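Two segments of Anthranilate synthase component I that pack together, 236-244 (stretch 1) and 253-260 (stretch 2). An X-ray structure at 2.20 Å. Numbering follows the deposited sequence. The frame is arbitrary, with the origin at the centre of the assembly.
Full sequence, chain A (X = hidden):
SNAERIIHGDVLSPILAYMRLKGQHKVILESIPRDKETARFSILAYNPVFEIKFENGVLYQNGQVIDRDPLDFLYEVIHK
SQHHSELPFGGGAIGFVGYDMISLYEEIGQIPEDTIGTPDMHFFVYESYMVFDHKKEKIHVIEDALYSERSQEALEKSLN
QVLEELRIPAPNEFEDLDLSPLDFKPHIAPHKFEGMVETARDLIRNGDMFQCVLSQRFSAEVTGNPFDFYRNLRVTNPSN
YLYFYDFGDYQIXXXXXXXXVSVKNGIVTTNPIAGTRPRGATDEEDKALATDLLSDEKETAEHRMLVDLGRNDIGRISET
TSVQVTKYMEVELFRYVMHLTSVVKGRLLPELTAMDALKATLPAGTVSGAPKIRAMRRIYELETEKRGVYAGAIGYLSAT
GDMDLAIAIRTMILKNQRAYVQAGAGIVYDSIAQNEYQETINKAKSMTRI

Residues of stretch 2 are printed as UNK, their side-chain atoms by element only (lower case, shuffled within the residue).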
# COMPACT_ATOMS: atom_id res chain seq x y z
N THR A 236 -7.26 10.56 -4.36
CA THR A 236 -7.59 11.64 -3.44
C THR A 236 -8.66 11.27 -2.41
O THR A 236 -8.82 12.01 -1.43
CB THR A 236 -8.04 12.89 -4.22
OG1 THR A 236 -9.31 12.64 -4.85
CG2 THR A 236 -7.02 13.24 -5.29
N ASN A 237 -9.39 10.17 -2.60
CA ASN A 237 -10.42 9.74 -1.65
C ASN A 237 -10.36 8.24 -1.44
O ASN A 237 -11.28 7.51 -1.80
CB ASN A 237 -11.82 10.16 -2.13
CG ASN A 237 -11.99 11.66 -2.16
OD1 ASN A 237 -11.59 12.32 -3.12
ND2 ASN A 237 -12.60 12.20 -1.12
N PRO A 238 -9.29 7.75 -0.84
CA PRO A 238 -9.20 6.31 -0.57
C PRO A 238 -10.18 5.84 0.51
O PRO A 238 -9.85 5.85 1.70
CB PRO A 238 -7.74 6.12 -0.13
CG PRO A 238 -7.36 7.44 0.44
CD PRO A 238 -8.09 8.47 -0.37
N SER A 239 -11.37 5.43 0.10
CA SER A 239 -12.41 4.95 1.00
C SER A 239 -12.49 3.43 0.96
O SER A 239 -11.97 2.77 0.06
CB SER A 239 -13.78 5.53 0.63
OG SER A 239 -13.77 6.95 0.70
N ASN A 240 -13.18 2.87 1.96
CA ASN A 240 -13.51 1.44 1.94
C ASN A 240 -14.29 1.05 0.70
O ASN A 240 -14.36 -0.14 0.38
CB ASN A 240 -14.30 1.05 3.18
CG ASN A 240 -13.43 0.53 4.29
OD1 ASN A 240 -12.28 0.13 4.05
ND2 ASN A 240 -13.96 0.51 5.51
N TYR A 241 -14.89 2.02 0.01
CA TYR A 241 -15.70 1.77 -1.18
C TYR A 241 -15.31 2.75 -2.28
O TYR A 241 -15.56 3.95 -2.16
CB TYR A 241 -17.18 1.89 -0.88
CG TYR A 241 -17.62 0.95 0.20
CD1 TYR A 241 -17.91 -0.37 -0.09
CD2 TYR A 241 -17.73 1.38 1.52
CE1 TYR A 241 -18.31 -1.25 0.89
CE2 TYR A 241 -18.13 0.50 2.52
CZ TYR A 241 -18.43 -0.81 2.19
OH TYR A 241 -18.83 -1.71 3.15
N LEU A 242 -14.69 2.23 -3.33
CA LEU A 242 -14.50 2.95 -4.57
C LEU A 242 -15.13 2.14 -5.68
O LEU A 242 -15.07 0.90 -5.67
CB LEU A 242 -13.01 3.19 -4.85
CG LEU A 242 -12.35 4.22 -3.95
CD1 LEU A 242 -10.88 3.90 -3.80
CD2 LEU A 242 -12.53 5.59 -4.56
N TYR A 243 -15.77 2.82 -6.64
CA TYR A 243 -16.49 2.08 -7.66
C TYR A 243 -16.68 2.95 -8.90
O TYR A 243 -16.98 4.15 -8.81
CB TYR A 243 -17.85 1.58 -7.14
CG TYR A 243 -18.56 2.55 -6.24
CD1 TYR A 243 -19.41 3.52 -6.77
CD2 TYR A 243 -18.37 2.53 -4.86
CE1 TYR A 243 -20.06 4.43 -5.96
CE2 TYR A 243 -19.03 3.44 -4.03
CZ TYR A 243 -19.87 4.39 -4.60
OH TYR A 243 -20.52 5.31 -3.80
N PHE A 244 -16.48 2.32 -10.05
CA PHE A 244 -16.80 2.87 -11.36
C PHE A 244 -17.68 1.83 -12.05
O PHE A 244 -17.19 0.76 -12.43
CB PHE A 244 -15.52 3.17 -12.15
CG PHE A 244 -15.75 3.81 -13.49
CD1 PHE A 244 -15.76 5.19 -13.63
CD2 PHE A 244 -15.92 3.03 -14.63
CE1 PHE A 244 -15.97 5.79 -14.88
CE2 PHE A 244 -16.12 3.62 -15.89
CZ PHE A 244 -16.15 5.00 -16.01
N UNK A 253 -20.07 6.71 -10.37
CA UNK A 253 -18.70 6.86 -9.91
C UNK A 253 -18.74 7.39 -8.49
O UNK A 253 -19.32 8.45 -8.24
c UNK A 253 -16.40 7.68 -10.49
c UNK A 253 -18.17 7.52 -12.29
c UNK A 253 -17.50 8.52 -13.25
c UNK A 253 -17.89 7.80 -10.81
N UNK A 254 -18.10 6.68 -7.56
CA UNK A 254 -18.22 7.13 -6.19
C UNK A 254 -17.12 6.65 -5.29
O UNK A 254 -16.35 5.74 -5.62
N UNK A 255 -17.07 7.28 -4.11
CA UNK A 255 -16.07 7.02 -3.08
C UNK A 255 -16.75 7.09 -1.71
O UNK A 255 -16.37 7.87 -0.84
c UNK A 255 -14.92 8.01 -3.18
N UNK A 256 -17.79 6.30 -1.52
CA UNK A 256 -18.52 6.32 -0.26
C UNK A 256 -17.65 5.80 0.87
O UNK A 256 -17.09 4.70 0.77
o UNK A 256 -20.39 5.40 0.93
c UNK A 256 -19.78 5.47 -0.35
N UNK A 257 -17.51 6.54 1.97
CA UNK A 257 -16.77 6.04 3.13
C UNK A 257 -17.63 5.30 4.15
O UNK A 257 -17.10 4.82 5.16
c UNK A 257 -17.84 7.97 2.09
c UNK A 257 -17.22 8.37 3.41
c UNK A 257 -16.20 7.32 3.74
N UNK A 258 -18.94 5.15 3.90
CA UNK A 258 -19.87 4.64 4.90
C UNK A 258 -20.54 3.37 4.39
O UNK A 258 -21.30 3.41 3.41
c UNK A 258 -20.32 7.00 5.77
c UNK A 258 -20.92 5.70 5.26
o UNK A 258 -22.50 7.48 6.63
o UNK A 258 -21.05 9.14 6.57
c UNK A 258 -21.37 7.94 6.37
N UNK A 259 -20.26 2.25 5.04
CA UNK A 259 -20.96 1.01 4.75
C UNK A 259 -22.41 1.12 5.17
O UNK A 259 -22.72 1.68 6.22
o UNK A 259 -21.06 -1.33 5.32
c UNK A 259 -20.29 -0.15 5.47
N UNK A 260 -23.32 0.58 4.35
CA UNK A 260 -24.70 0.44 4.81
C UNK A 260 -24.87 -0.83 5.63
O UNK A 260 -25.36 -0.78 6.76
c UNK A 260 -27.14 0.12 4.00
c UNK A 260 -27.85 1.33 4.61
c UNK A 260 -25.67 0.43 3.63
c UNK A 260 -27.94 -0.43 2.82

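Position 253 carries four side-chain carbons and no other element. The chain forks at the first carbon, and one arm is two carbons long. The end of that arm packs against the Phe244 ring. This is isoleucine. Ile253 pairs with Phe244 as an antiparallel, non-hydrogen-bonded bridge, and the two side chains lie on the same face of the sheet. CD1 of Ile253 reaches CE1 of Phe244 at 3.5 Å.

Position 254 has no side-chain atoms. Its backbone pairs with Tyr243, and its C lies over one face of the Tyr243 ring. An ideal CB here would sit 2.3 Å from CE1 of Tyr243, which is a clash. The residue is glycine. Gly254 N donates to Tyr243 O at 3.0 Å, and Tyr243 N donates to Gly254 O at 3.1 Å.

Position 255 has one side-chain carbon, CB. It points away overall, yet the CB of 255 touches CD2 of Leu242 at 3.7 Å and CB of Asn237 at 3.9 Å. With no further atom, it is alanine. The backbone O of Ala255 accepts a hydrogen bond from OG of Ser239 at 3.2 Å.

Position 256 has one carbon followed by one oxygen. The carbon bears no second branch. This carbon, CB of 256, lies 3.5 Å from OH of Tyr243. The residue is serine. The backbone O of Ser256 sits at the edge of the Tyr241 ring, near the ring plane, and is 3.3 Å from CB of Tyr241.

Position 257 has three carbons that close a ring onto the backbone N. The CB of 257 lies 3.9 Å from OG of Ser239, although it points away overall. This is proline.

Position 258 has three carbons, the third carrying two oxygens. The side chain points away and stays clear of stretch 1. The backbone C of 258 lies 4.2 Å from CE2 of Tyr241. A carboxylate on a chain of this length is glutamate.

Position 259 again has one carbon and one oxygen, the oxygen near the Tyr241 hydroxyl. It is serine. OG of Ser259 and OH of Tyr241 form a weak hydrogen bond at 3.1 Å.

Position 260 has four carbons forked at the second. They do not touch stretch 1. This is leucine.

The contact works in two parts. A short antiparallel ladder joins Tyr243 and Phe244 to Gly254 and Ile253, with a CA-H...O contact from Ile253 CA to Tyr243 O at 3.4 Å. Past Gly254, stretch 2 runs as loop through Ala255, Ser256 and Pro257. On stretch 1, Ser239 and Tyr241 lie in loop and carry the contact on, the Tyr241 hydroxyl as far as Ser259. The bare backbone of Gly254 leaves room for the Tyr243 ring. Together the stretches bury 589 Å².

Stretch 2 253-260: IGASPESL
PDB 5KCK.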